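Long-range contacts in 50S ribosomal protein L16 arginine hydroxylase (Escherichia coli, PDB 4CCL), which hydroxylates an arginine of ribosomal protein uL16 at the 3-position, as an iron- and 2-oxoglutarate-dependent oxygenase that works as a homodimer: residues B[1-6]-B[29-34]; B[5-10]-B[22-27]; B[42-47]-B[66-71]; B[270-275]-B[308-313]; B[279-284]-B[366-371]. All blocks are in the same frame, centred on the assembly; numbering follows the deposited sequence.

Interaction 1: B[1-6]-B[29-34]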
# COMPACT_ATOMS: atom_id res chain seq x y z
N MSE B 1 -41.38 -10.66 -1.84
CA MSE B 1 -42.41 -9.70 -1.45
C MSE B 1 -42.02 -8.30 -1.91
O MSE B 1 -41.06 -8.12 -2.66
CB MSE B 1 -42.61 -9.73 0.07
CG MSE B 1 -44.03 -9.41 0.53
SE MSE B 1 -44.18 -9.22 2.46
CE MSE B 1 -45.76 -8.08 2.57
N GLU B 2 -42.79 -7.31 -1.48
CA GLU B 2 -42.45 -5.91 -1.69
C GLU B 2 -42.74 -5.16 -0.40
O GLU B 2 -43.83 -5.26 0.15
CB GLU B 2 -43.26 -5.32 -2.84
CG GLU B 2 -42.93 -3.88 -3.17
N TYR B 3 -41.76 -4.41 0.10
CA TYR B 3 -41.91 -3.69 1.35
C TYR B 3 -42.06 -2.19 1.13
O TYR B 3 -41.35 -1.60 0.31
CB TYR B 3 -40.73 -3.98 2.28
CG TYR B 3 -40.81 -5.32 2.98
CD1 TYR B 3 -41.60 -5.50 4.10
CD2 TYR B 3 -40.08 -6.41 2.51
CE1 TYR B 3 -41.67 -6.72 4.74
CE2 TYR B 3 -40.15 -7.64 3.15
CZ TYR B 3 -40.95 -7.79 4.26
OH TYR B 3 -41.02 -9.00 4.90
N GLN B 4 -42.97 -1.56 1.87
CA GLN B 4 -43.23 -0.13 1.73
C GLN B 4 -42.86 0.67 2.98
O GLN B 4 -43.37 0.41 4.07
CB GLN B 4 -44.69 0.11 1.35
CG GLN B 4 -44.99 -0.07 -0.14
CD GLN B 4 -44.51 1.10 -0.98
OE1 GLN B 4 -44.42 2.23 -0.50
NE2 GLN B 4 -44.18 0.83 -2.24
N LEU B 5 -41.98 1.65 2.81
CA LEU B 5 -41.52 2.50 3.91
C LEU B 5 -42.39 3.75 4.06
O LEU B 5 -42.66 4.44 3.08
CB LEU B 5 -40.06 2.91 3.70
CG LEU B 5 -39.04 2.31 4.68
CD1 LEU B 5 -37.66 2.93 4.48
CD2 LEU B 5 -39.53 2.51 6.10
N THR B 6 -42.80 4.04 5.29
CA THR B 6 -43.69 5.17 5.55
C THR B 6 -42.92 6.43 5.94
O THR B 6 -43.51 7.47 6.24
CB THR B 6 -44.72 4.84 6.65
OG1 THR B 6 -44.04 4.57 7.88
CG2 THR B 6 -45.54 3.63 6.25
N ASN B 29 -45.89 -0.60 7.99
CA ASN B 29 -47.23 -0.92 8.48
C ASN B 29 -47.55 -2.39 8.26
O ASN B 29 -47.25 -2.93 7.19
CB ASN B 29 -48.28 -0.06 7.77
CG ASN B 29 -48.10 1.42 8.02
OD1 ASN B 29 -47.56 1.82 9.05
ND2 ASN B 29 -48.56 2.24 7.09
N ASN B 30 -48.19 -3.00 9.25
CA ASN B 30 -48.49 -4.43 9.24
C ASN B 30 -47.28 -5.23 8.80
O ASN B 30 -47.30 -5.90 7.76
CB ASN B 30 -49.67 -4.72 8.31
CG ASN B 30 -50.89 -3.87 8.64
OD1 ASN B 30 -51.32 -3.05 7.83
ND2 ASN B 30 -51.44 -4.06 9.83
N PHE B 31 -46.22 -5.18 9.60
CA PHE B 31 -44.95 -5.74 9.19
C PHE B 31 -44.97 -7.26 9.25
O PHE B 31 -45.24 -7.86 10.29
CB PHE B 31 -43.81 -5.19 10.05
CG PHE B 31 -42.46 -5.73 9.69
CD1 PHE B 31 -41.80 -5.29 8.55
CD2 PHE B 31 -41.85 -6.68 10.49
CE1 PHE B 31 -40.55 -5.79 8.22
CE2 PHE B 31 -40.60 -7.19 10.16
CZ PHE B 31 -39.96 -6.74 9.03
N ILE B 32 -44.68 -7.88 8.11
CA ILE B 32 -44.62 -9.32 8.00
C ILE B 32 -43.17 -9.72 7.79
O ILE B 32 -42.55 -9.34 6.80
CB ILE B 32 -45.46 -9.84 6.83
CG1 ILE B 32 -46.89 -9.31 6.94
CG2 ILE B 32 -45.44 -11.35 6.79
CD1 ILE B 32 -47.57 -9.07 5.61
N ASP B 33 -42.63 -10.47 8.74
CA ASP B 33 -41.23 -10.86 8.71
C ASP B 33 -40.90 -11.68 7.47
O ASP B 33 -41.63 -12.60 7.11
CB ASP B 33 -40.87 -11.64 9.98
CG ASP B 33 -41.01 -10.80 11.23
OD1 ASP B 33 -42.07 -10.17 11.41
OD2 ASP B 33 -40.05 -10.75 12.02
N PRO B 34 -39.79 -11.34 6.80
CA PRO B 34 -39.38 -12.03 5.57
C PRO B 34 -38.93 -13.45 5.86
O PRO B 34 -39.04 -14.32 5.00
CB PRO B 34 -38.19 -11.19 5.09
CG PRO B 34 -37.65 -10.54 6.32
CD PRO B 34 -38.84 -10.28 7.19
O HOH W 1 -45.73 0.41 5.34
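Tyr3 carries the direct polar link, its phenol reaching across to the backbone of Ile32. Tyr3 OH donates to Ile32 O at 2.5 Å, and the acceptor lies at the ring edge in the ring plane. The ring gets there because CG stands anti to the carbonyl carbon, beside the backbone N (chi1 -78°). A second polar link runs through a water, which accepts from Asn29 N at 2.8 Å and donates to Gln4 O at 2.7 Å. It joins two backbones that do not pair directly. The runs head in roughly opposite directions, 149° apart end to end: the N-terminal arm lies along the loop leading from strand 22-24 to helix 37-45, on the flank of the JmjC-type oxygenase fold. Apolar contacts surround the phenol. Tyr3 CE1 comes within 3.8 Å of Phe31 CE1, the two ring planes inclined at 33°, and Pro34 CD lies 4.4 Å from Tyr3 CZ. A phenylalanine in place of Tyr3 would probably leave Ile32 O without this donor and the ring tip with a looser hold beside Pro34. At one end Met1, a poorly ordered selenomethionine, brings CE to 3.7 Å from Ile32 CD1, the two side chains crossing at about a right angle. Asp33 turns away, and its OD2 is hydrogen-bonded to Tyr198 of strand 195-202 and to Thr137 N.

Interaction 2: B[5-10]-B[22-27]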
# COMPACT_ATOMS: atom_id res chain seq x y z
N LEU B 5 -41.98 1.65 2.81
CA LEU B 5 -41.52 2.50 3.91
C LEU B 5 -42.39 3.75 4.06
O LEU B 5 -42.66 4.44 3.08
CB LEU B 5 -40.06 2.91 3.70
CG LEU B 5 -39.04 2.31 4.68
CD1 LEU B 5 -37.66 2.93 4.48
CD2 LEU B 5 -39.53 2.51 6.10
N THR B 6 -42.80 4.04 5.29
CA THR B 6 -43.69 5.17 5.55
C THR B 6 -42.92 6.43 5.94
O THR B 6 -43.51 7.47 6.24
CB THR B 6 -44.72 4.84 6.65
OG1 THR B 6 -44.04 4.57 7.88
CG2 THR B 6 -45.54 3.63 6.25
N LEU B 7 -41.59 6.34 5.92
CA LEU B 7 -40.72 7.45 6.28
C LEU B 7 -40.89 8.64 5.35
O LEU B 7 -41.13 8.48 4.15
CB LEU B 7 -39.26 6.97 6.28
CG LEU B 7 -38.12 7.90 6.69
CD1 LEU B 7 -38.45 8.67 7.96
CD2 LEU B 7 -36.83 7.11 6.87
N ASN B 8 -40.77 9.85 5.90
CA ASN B 8 -40.73 11.05 5.09
C ASN B 8 -39.25 11.31 4.84
O ASN B 8 -38.51 11.67 5.76
CB ASN B 8 -41.37 12.21 5.85
CG ASN B 8 -41.30 13.53 5.10
OD1 ASN B 8 -40.91 13.58 3.93
ND2 ASN B 8 -41.69 14.61 5.77
N TRP B 9 -38.83 11.09 3.60
CA TRP B 9 -37.41 11.12 3.24
C TRP B 9 -36.70 12.47 3.27
O TRP B 9 -35.60 12.57 3.82
CB TRP B 9 -37.14 10.35 1.94
CG TRP B 9 -37.08 8.85 2.12
CD1 TRP B 9 -38.06 7.95 1.83
CD2 TRP B 9 -35.98 8.09 2.64
NE1 TRP B 9 -37.65 6.68 2.13
CE2 TRP B 9 -36.37 6.73 2.64
CE3 TRP B 9 -34.70 8.42 3.11
CZ2 TRP B 9 -35.53 5.71 3.08
CZ3 TRP B 9 -33.88 7.40 3.55
CH2 TRP B 9 -34.29 6.07 3.53
N PRO B 10 -37.28 13.52 2.66
CA PRO B 10 -36.59 14.82 2.69
C PRO B 10 -36.31 15.29 4.11
O PRO B 10 -35.19 15.71 4.41
CB PRO B 10 -37.60 15.75 2.02
CG PRO B 10 -38.36 14.88 1.09
CD PRO B 10 -38.47 13.55 1.78
N VAL B 22 -33.09 8.44 15.51
CA VAL B 22 -34.53 8.54 15.70
C VAL B 22 -35.17 7.17 15.86
O VAL B 22 -34.62 6.16 15.41
CB VAL B 22 -35.26 9.25 14.53
CG1 VAL B 22 -36.00 10.48 15.03
CG2 VAL B 22 -34.29 9.59 13.41
N VAL B 23 -36.32 7.13 16.51
CA VAL B 23 -37.19 5.97 16.44
C VAL B 23 -38.28 6.32 15.44
O VAL B 23 -39.04 7.27 15.64
CB VAL B 23 -37.83 5.64 17.79
CG1 VAL B 23 -38.82 4.49 17.62
CG2 VAL B 23 -36.77 5.28 18.81
N LEU B 24 -38.36 5.55 14.36
CA LEU B 24 -39.41 5.77 13.38
C LEU B 24 -40.47 4.73 13.67
O LEU B 24 -40.28 3.54 13.43
CB LEU B 24 -38.85 5.59 11.97
CG LEU B 24 -37.55 6.34 11.67
CD1 LEU B 24 -36.89 5.80 10.41
CD2 LEU B 24 -37.80 7.84 11.53
N LYS B 25 -41.60 5.19 14.20
CA LYS B 25 -42.66 4.30 14.64
C LYS B 25 -43.50 3.89 13.44
O LYS B 25 -43.87 4.73 12.62
CB LYS B 25 -43.54 4.98 15.68
CG LYS B 25 -42.83 5.40 16.96
CD LYS B 25 -43.30 4.61 18.17
CE LYS B 25 -42.58 3.28 18.28
NZ LYS B 25 -43.22 2.41 19.31
N ARG B 26 -43.78 2.59 13.35
CA ARG B 26 -44.54 2.03 12.23
C ARG B 26 -43.90 2.41 10.90
O ARG B 26 -44.60 2.82 9.97
CB ARG B 26 -45.99 2.49 12.26
CG ARG B 26 -46.71 2.24 13.58
CD ARG B 26 -47.46 0.92 13.59
NE ARG B 26 -48.85 1.11 13.99
CZ ARG B 26 -49.90 0.89 13.20
NH1 ARG B 26 -49.72 0.45 11.96
NH2 ARG B 26 -51.13 1.09 13.65
N GLY B 27 -42.58 2.30 10.82
CA GLY B 27 -41.86 2.54 9.58
C GLY B 27 -42.43 1.63 8.51
O GLY B 27 -42.63 2.04 7.37
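A type II beta turn from Leu24 to Gly27 takes the chain out of strand 22-24 and presents its last two carbonyls to Thr6, just ahead of helix 9-15. Arg26, third in the turn, has left-handed backbone angles. Thr6 N donates to Gly27 O at 2.9 Å, with 157° at the hydrogen, and approaches in the plane of that carbonyl. The hydroxyl sits beside the same group: chi1 of 63° places OG1 between the backbone N and the carbonyl carbon, 2.8 Å from Arg26 O and 2.9 Å from Gly27 O. Leu5 adds a methyl, its CD2 lying 3.4 Å from Gly27 O. Further along, the contact turns greasy. Leu7, with CG anti to its backbone N (chi1 -177°), meets Leu24 branch to branch, CD1 at 3.7 Å from Leu24 CD2 and CD2 at 3.8 Å from Leu24 CD1. Leu7 CD2 also rests over one face of the Trp9 ring, offset toward its rim. Beyond the pair, Leu24 packs on Ile178 of the adjoining strand 178-181, while Asp177 holds the turn as well, through a salt bridge to Lys25 NZ and a hydrogen bond to Arg26 N. OG1 has both carbonyls within hydrogen-bonding distance of its one proton; the amide of Thr6 gives Gly27 O a donor in any case, and Thr6 grips the turn by its backbone carbonyls, not by the side chain of Arg26.

Interaction 3: B[42-47]-B[66-71]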
# COMPACT_ATOMS: atom_id res chain seq x y z
N GLY B 42 -31.49 -22.72 10.55
CA GLY B 42 -31.02 -23.57 9.47
C GLY B 42 -30.02 -22.84 8.60
O GLY B 42 -29.03 -23.43 8.16
N LEU B 43 -30.27 -21.56 8.36
CA LEU B 43 -29.35 -20.74 7.57
C LEU B 43 -28.02 -20.56 8.31
O LEU B 43 -26.97 -20.44 7.69
CB LEU B 43 -29.97 -19.38 7.26
CG LEU B 43 -29.85 -18.89 5.81
CD1 LEU B 43 -28.42 -18.46 5.51
CD2 LEU B 43 -30.31 -19.97 4.85
N ALA B 44 -28.09 -20.56 9.64
CA ALA B 44 -26.89 -20.41 10.46
C ALA B 44 -26.12 -21.72 10.55
O ALA B 44 -24.95 -21.74 10.92
CB ALA B 44 -27.26 -19.91 11.84
N MSE B 45 -26.79 -22.82 10.22
CA MSE B 45 -26.11 -24.11 10.18
C MSE B 45 -25.17 -24.23 8.98
O MSE B 45 -24.22 -25.01 9.00
CB MSE B 45 -27.13 -25.25 10.17
CG MSE B 45 -27.95 -25.32 11.45
SE MSE B 45 -29.28 -26.74 11.45
CE MSE B 45 -30.05 -26.41 13.22
N GLU B 46 -25.43 -23.44 7.94
CA GLU B 46 -24.64 -23.49 6.72
C GLU B 46 -23.23 -22.94 6.94
O GLU B 46 -23.03 -22.00 7.71
CB GLU B 46 -25.35 -22.73 5.59
CG GLU B 46 -26.86 -22.98 5.52
CD GLU B 46 -27.23 -24.29 4.84
OE1 GLU B 46 -26.40 -25.22 4.82
OE2 GLU B 46 -28.36 -24.39 4.31
N SER B 47 -22.25 -23.54 6.26
CA SER B 47 -20.84 -23.25 6.51
C SER B 47 -20.31 -22.00 5.80
O SER B 47 -19.25 -21.48 6.16
CB SER B 47 -19.98 -24.46 6.16
OG SER B 47 -20.17 -24.85 4.81
N GLY B 66 -20.12 -19.44 14.52
CA GLY B 66 -20.75 -20.54 13.81
C GLY B 66 -19.92 -21.07 12.65
O GLY B 66 -18.81 -20.60 12.43
N PRO B 67 -20.47 -22.03 11.90
CA PRO B 67 -21.82 -22.60 11.97
C PRO B 67 -22.07 -23.52 13.18
O PRO B 67 -21.17 -23.73 13.99
CB PRO B 67 -21.93 -23.41 10.67
CG PRO B 67 -20.53 -23.79 10.36
CD PRO B 67 -19.68 -22.64 10.80
N PHE B 68 -23.28 -24.07 13.27
CA PHE B 68 -23.69 -24.88 14.41
C PHE B 68 -24.43 -26.14 13.98
O PHE B 68 -25.21 -26.12 13.04
CB PHE B 68 -24.61 -24.07 15.33
CG PHE B 68 -24.10 -22.69 15.63
CD1 PHE B 68 -23.11 -22.49 16.57
CD2 PHE B 68 -24.62 -21.59 14.97
CE1 PHE B 68 -22.64 -21.23 16.86
CE2 PHE B 68 -24.16 -20.32 15.25
CZ PHE B 68 -23.17 -20.13 16.20
N GLU B 69 -24.18 -27.25 14.68
CA GLU B 69 -24.95 -28.47 14.47
C GLU B 69 -26.07 -28.67 15.50
O GLU B 69 -26.83 -29.64 15.41
CB GLU B 69 -24.03 -29.69 14.47
N SER B 70 -26.20 -27.76 16.46
CA SER B 70 -27.05 -28.02 17.62
C SER B 70 -27.87 -26.84 18.13
O SER B 70 -27.38 -25.71 18.20
CB SER B 70 -26.20 -28.57 18.77
OG SER B 70 -25.14 -27.68 19.08
N TYR B 71 -29.12 -27.11 18.49
CA TYR B 71 -29.98 -26.13 19.14
C TYR B 71 -29.98 -26.30 20.66
O TYR B 71 -30.67 -25.57 21.38
CB TYR B 71 -31.41 -26.23 18.60
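Pro67 lays the CB side of its ring against the carbonyls at the C-terminal end of helix 37-45. Its CB is 3.3 Å from Met45 O and 3.5 Å from Glu46 O, and its CG reaches on to within 3.9 Å of Ser47 CA. The peptide bond before Pro67 is cis. Next to this, Pro67 CA approaches Ala44 O at 3.4 Å, a CA-H...O contact with 121° at the hydrogen. Met45, a selenomethionine, answers from the helix side: CG stands beside the backbone N, anti to the carbonyl carbon (chi1 -65°), which sets it 3.3 Å from Phe68 O, while the rest of the chain runs on extended. The ring of Phe68 brings CD2 to 4.4 Å from Ala44 CB. Gly66 lies under one face of that same ring, with its CA 3.4 Å from the ring plane and offset toward the rim; a CB on Gly66 would run into the ring. Ala44 and Phe68 both pack on Leu81 of strand 79-83 and on Ser51 of strand 51-57, so the helix end and the loop after strand 60-65 come together at one edge of the main antiparallel sheet. The two segments share no conventional hydrogen bond. Carbonyl oxygens meet C-H groups instead, weakly polar contacts that probably leave the fit to depend on the shapes of the proline ring, the phenylalanine and the small alanine.

Interaction 4: B[270-275]-B[308-313]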
# COMPACT_ATOMS: atom_id res chain seq x y z
N GLU B 270 -13.53 -0.65 -9.02
CA GLU B 270 -13.28 -2.06 -8.75
C GLU B 270 -13.40 -2.42 -7.25
O GLU B 270 -13.77 -3.54 -6.90
CB GLU B 270 -11.91 -2.49 -9.29
CG GLU B 270 -11.78 -2.37 -10.80
CD GLU B 270 -10.42 -2.82 -11.31
OE1 GLU B 270 -9.66 -3.42 -10.52
OE2 GLU B 270 -10.12 -2.59 -12.50
N PHE B 271 -13.10 -1.45 -6.39
CA PHE B 271 -13.11 -1.67 -4.94
C PHE B 271 -14.54 -1.65 -4.42
O PHE B 271 -15.06 -2.67 -3.95
CB PHE B 271 -12.26 -0.58 -4.25
CG PHE B 271 -12.38 -0.55 -2.74
CD1 PHE B 271 -12.61 -1.69 -1.99
CD2 PHE B 271 -12.24 0.66 -2.07
CE1 PHE B 271 -12.70 -1.63 -0.61
CE2 PHE B 271 -12.33 0.73 -0.69
CZ PHE B 271 -12.57 -0.42 0.04
N ILE B 272 -15.18 -0.49 -4.51
CA ILE B 272 -16.48 -0.25 -3.88
C ILE B 272 -17.59 -1.18 -4.37
O ILE B 272 -18.61 -1.35 -3.70
CB ILE B 272 -16.91 1.23 -4.03
CG1 ILE B 272 -17.97 1.61 -2.99
CG2 ILE B 272 -17.38 1.52 -5.44
CD1 ILE B 272 -17.45 1.60 -1.57
N SER B 273 -17.39 -1.80 -5.53
CA SER B 273 -18.38 -2.73 -6.08
C SER B 273 -18.26 -4.13 -5.47
O SER B 273 -19.09 -5.00 -5.74
CB SER B 273 -18.28 -2.80 -7.61
OG SER B 273 -16.94 -3.01 -8.03
N GLN B 274 -17.24 -4.33 -4.65
CA GLN B 274 -17.05 -5.60 -3.94
C GLN B 274 -17.81 -5.62 -2.61
O GLN B 274 -17.88 -4.61 -1.91
CB GLN B 274 -15.56 -5.86 -3.71
CG GLN B 274 -14.99 -6.99 -4.56
CD GLN B 274 -13.49 -6.87 -4.76
OE1 GLN B 274 -12.76 -7.85 -4.68
NE2 GLN B 274 -13.03 -5.65 -5.04
N SER B 275 -18.38 -6.77 -2.28
CA SER B 275 -19.15 -6.92 -1.05
C SER B 275 -18.27 -7.33 0.14
O SER B 275 -17.33 -8.12 -0.01
CB SER B 275 -20.28 -7.94 -1.24
OG SER B 275 -21.02 -8.10 -0.05
N GLY B 308 -27.15 -9.24 -2.89
CA GLY B 308 -25.97 -8.66 -2.28
C GLY B 308 -24.91 -8.23 -3.28
O GLY B 308 -23.93 -7.58 -2.91
N LEU B 309 -25.10 -8.59 -4.54
CA LEU B 309 -24.14 -8.22 -5.58
C LEU B 309 -24.24 -6.74 -5.87
O LEU B 309 -25.32 -6.21 -6.15
CB LEU B 309 -24.38 -9.02 -6.86
CG LEU B 309 -23.29 -8.88 -7.93
CD1 LEU B 309 -22.39 -10.11 -7.94
CD2 LEU B 309 -23.88 -8.62 -9.30
N ARG B 310 -23.10 -6.05 -5.81
CA ARG B 310 -23.07 -4.61 -5.97
C ARG B 310 -22.76 -4.19 -7.41
O ARG B 310 -21.74 -4.60 -7.98
CB ARG B 310 -22.08 -3.99 -4.99
CG ARG B 310 -22.44 -4.26 -3.53
CD ARG B 310 -21.26 -4.10 -2.58
NE ARG B 310 -20.77 -2.73 -2.52
CZ ARG B 310 -21.36 -1.75 -1.85
NH1 ARG B 310 -22.49 -1.98 -1.19
NH2 ARG B 310 -20.83 -0.53 -1.84
N VAL B 311 -23.64 -3.38 -7.98
CA VAL B 311 -23.45 -2.85 -9.32
C VAL B 311 -23.52 -1.33 -9.27
O VAL B 311 -24.56 -0.76 -8.95
CB VAL B 311 -24.51 -3.38 -10.30
CG1 VAL B 311 -24.16 -2.99 -11.72
CG2 VAL B 311 -24.64 -4.89 -10.17
N LEU B 312 -22.40 -0.68 -9.58
CA LEU B 312 -22.31 0.77 -9.38
C LEU B 312 -21.80 1.49 -10.61
O LEU B 312 -20.92 1.01 -11.31
CB LEU B 312 -21.39 1.07 -8.19
CG LEU B 312 -21.83 0.41 -6.88
CD1 LEU B 312 -20.74 0.49 -5.84
CD2 LEU B 312 -23.12 1.04 -6.37
N ARG B 313 -22.36 2.66 -10.88
CA ARG B 313 -21.96 3.44 -12.04
C ARG B 313 -21.10 4.63 -11.65
O ARG B 313 -21.52 5.49 -10.88
CB ARG B 313 -23.19 3.91 -12.83
CG ARG B 313 -22.84 4.75 -14.04
CD ARG B 313 -24.08 5.35 -14.68
NE ARG B 313 -24.76 4.42 -15.58
CZ ARG B 313 -24.37 4.17 -16.83
NH1 ARG B 313 -23.31 4.78 -17.33
NH2 ARG B 313 -25.05 3.31 -17.57
O HOH W 2 -23.27 -6.29 -0.33
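Arg310 grips Ile272 O side-on with two nitrogens, NE at 2.8 Å and NH2 at 3.0 Å from that oxygen. The acceptor lies only 3° out of the guanidinium plane, and the chain is bent at chi3 (65°), which places NE. Leu312 CD1 packs on Ile272 CG2 at 3.5 Å, while Gln274 O lies 3.5 Å from Arg310 CD. A water lies within bonding distance of both Ser275 OG (2.9 Å) and Gly308 O (3.0 Å). Behind the grip, NH1 bonds Ile108 O and NH2 also bonds Trp106 O, tying the winged-helix region to the start of strand 108-116. A leucine in place of Arg310 would probably leave the carbonyls of Ile272, Trp106 and Ile108 without these donors. Ser273 OG bonds Gly269 O and Gly322 N, steadying the chain after helix 263-272. The other segment leads into strand 311-314, paired with strand 317-320; Val311 turns away onto Ala337 of helix 330-338, and the Arg313 backbone bonds to the second subunit.

Interaction 5: B[279-284]-B[366-371]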
# COMPACT_ATOMS: atom_id res chain seq x y z
N LEU B 279 -20.63 -13.68 -1.22
CA LEU B 279 -21.80 -13.87 -2.07
C LEU B 279 -22.10 -15.36 -2.24
O LEU B 279 -21.23 -16.21 -2.04
CB LEU B 279 -21.60 -13.22 -3.45
CG LEU B 279 -21.64 -11.69 -3.56
CD1 LEU B 279 -22.85 -11.13 -2.82
CD2 LEU B 279 -20.36 -11.02 -3.08
N ASP B 280 -23.33 -15.68 -2.62
CA ASP B 280 -23.69 -17.06 -2.91
C ASP B 280 -23.44 -17.21 -4.39
O ASP B 280 -24.22 -16.73 -5.20
CB ASP B 280 -25.19 -17.26 -2.62
CG ASP B 280 -25.67 -18.69 -2.88
OD1 ASP B 280 -25.10 -19.39 -3.74
OD2 ASP B 280 -26.65 -19.11 -2.22
N ILE B 281 -22.40 -17.94 -4.76
CA ILE B 281 -21.96 -17.95 -6.15
C ILE B 281 -21.94 -19.36 -6.72
O ILE B 281 -21.19 -20.22 -6.27
CB ILE B 281 -20.59 -17.25 -6.33
CG1 ILE B 281 -20.74 -15.74 -6.11
CG2 ILE B 281 -20.01 -17.55 -7.70
CD1 ILE B 281 -19.62 -14.90 -6.72
N ALA B 282 -22.80 -19.58 -7.71
CA ALA B 282 -22.90 -20.87 -8.37
C ALA B 282 -23.03 -20.69 -9.87
O ALA B 282 -24.14 -20.65 -10.40
CB ALA B 282 -24.09 -21.65 -7.83
N PRO B 283 -21.89 -20.57 -10.57
CA PRO B 283 -21.86 -20.45 -12.03
C PRO B 283 -22.67 -21.58 -12.66
O PRO B 283 -22.58 -22.71 -12.18
CB PRO B 283 -20.38 -20.63 -12.36
CG PRO B 283 -19.67 -20.16 -11.14
CD PRO B 283 -20.53 -20.58 -9.99
N PRO B 284 -23.46 -21.27 -13.70
CA PRO B 284 -24.33 -22.26 -14.35
C PRO B 284 -23.51 -23.49 -14.71
O PRO B 284 -22.43 -23.32 -15.29
CB PRO B 284 -24.76 -21.54 -15.62
CG PRO B 284 -24.73 -20.09 -15.26
CD PRO B 284 -23.58 -19.94 -14.30
N SER B 366 -20.83 -16.19 -14.87
CA SER B 366 -20.06 -15.90 -13.66
C SER B 366 -20.89 -16.14 -12.41
O SER B 366 -20.36 -16.28 -11.31
CB SER B 366 -19.56 -14.45 -13.68
OG SER B 366 -18.15 -14.39 -13.81
N GLY B 367 -22.21 -16.18 -12.59
CA GLY B 367 -23.14 -16.40 -11.49
C GLY B 367 -23.77 -15.12 -10.98
O GLY B 367 -24.58 -15.14 -10.04
N TYR B 368 -23.42 -14.00 -11.60
CA TYR B 368 -23.84 -12.69 -11.11
C TYR B 368 -25.32 -12.41 -11.41
O TYR B 368 -25.97 -11.64 -10.70
CB TYR B 368 -22.94 -11.59 -11.69
CG TYR B 368 -21.49 -11.69 -11.28
CD1 TYR B 368 -21.08 -12.55 -10.27
CD2 TYR B 368 -20.52 -10.92 -11.90
CE1 TYR B 368 -19.76 -12.65 -9.89
CE2 TYR B 368 -19.19 -11.00 -11.53
CZ TYR B 368 -18.81 -11.87 -10.52
OH TYR B 368 -17.49 -11.95 -10.16
N TRP B 369 -25.84 -13.04 -12.45
CA TRP B 369 -27.27 -12.99 -12.76
C TRP B 369 -27.76 -14.39 -13.10
O TRP B 369 -27.01 -15.21 -13.63
CB TRP B 369 -27.53 -12.05 -13.95
CG TRP B 369 -27.62 -10.60 -13.59
CD1 TRP B 369 -28.76 -9.89 -13.34
CD2 TRP B 369 -26.54 -9.68 -13.46
NE1 TRP B 369 -28.45 -8.58 -13.05
CE2 TRP B 369 -27.08 -8.42 -13.12
CE3 TRP B 369 -25.15 -9.78 -13.59
CZ2 TRP B 369 -26.30 -7.29 -12.91
CZ3 TRP B 369 -24.37 -8.66 -13.39
CH2 TRP B 369 -24.95 -7.43 -13.05
N PHE B 370 -29.02 -14.69 -12.77
CA PHE B 370 -29.59 -16.00 -13.09
C PHE B 370 -31.05 -15.93 -13.53
O PHE B 370 -31.73 -14.94 -13.26
CB PHE B 370 -29.41 -16.98 -11.93
CG PHE B 370 -30.16 -16.60 -10.68
CD1 PHE B 370 -29.61 -15.74 -9.75
CD2 PHE B 370 -31.42 -17.13 -10.43
CE1 PHE B 370 -30.30 -15.39 -8.60
CE2 PHE B 370 -32.11 -16.79 -9.28
CZ PHE B 370 -31.55 -15.92 -8.37
N PHE B 371 -31.53 -16.97 -14.21
CA PHE B 371 -32.83 -16.94 -14.87
C PHE B 371 -34.03 -17.29 -13.99
O PHE B 371 -33.95 -18.18 -13.14
CB PHE B 371 -32.82 -17.83 -16.11
CG PHE B 371 -32.31 -17.14 -17.33
CD1 PHE B 371 -32.95 -16.02 -17.82
CD2 PHE B 371 -31.18 -17.61 -18.00
CE1 PHE B 371 -32.50 -15.37 -18.94
CE2 PHE B 371 -30.72 -16.96 -19.13
CZ PHE B 371 -31.38 -15.84 -19.60
O HOH W 3 -24.84 -17.60 -8.74
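Ile281 meets Tyr368 because chi1 of -70° sets its CG1 beside the backbone N and chi2 of -160° carries CD1 outward to the edge of the ring. CD1 lies in the ring plane, 3.9 Å from Tyr368 CE1. One face of that ring has Ser366 CB over its centre. The other branch of Ile281, CG2, turns to the backbone and comes within 3.8 Å of Ser366 O, which Pro283 CG approaches as well at 3.9 Å. Here the chains run close: Pro283 CA and Gly367 CA are 4.3 Å apart. A side chain on Gly367 would point toward the 279-284 segment, and with phi at 100° it would also press on the carbonyl oxygen of Ser366, so glycine fits on both counts. Polar contact is left to a water that accepts from Ala282 N at 3.0 Å and donates to Gly367 O at 2.8 Å. Tyr368 OH is hydrogen-bonded to Asn321 and Glu323, which anchor the far end of the ring. Gly367 forms a Schellman motif, with positive phi and two bonds back into the last turn of helix 354-365, and the chain then enters strand 369-371, antiparallel to strand 303-305 in the winged-helix region.

How the interactions relate
Interactions 1, 2 and 3 are surface contacts toward the oxygenase end of the chain, whereas interactions 4 and 5 are partly buried in the winged-helix region. Interactions 1 and 2 share Leu5 and Thr6, so a single N-terminal arm meets both the turn after strand 22-24 and the loop beyond it. Interaction 3, about 27 Å from interaction 1 between centres, holds the far end of helix 37-45 by C-H and apolar packing. Interaction 4 relies on an arginine gripping a backbone carbonyl, interaction 5 on packing and a water. Those two touch, Leu309 CD1 lying 3.6 Å from Tyr368 CD1, and their segments alternate along the chain.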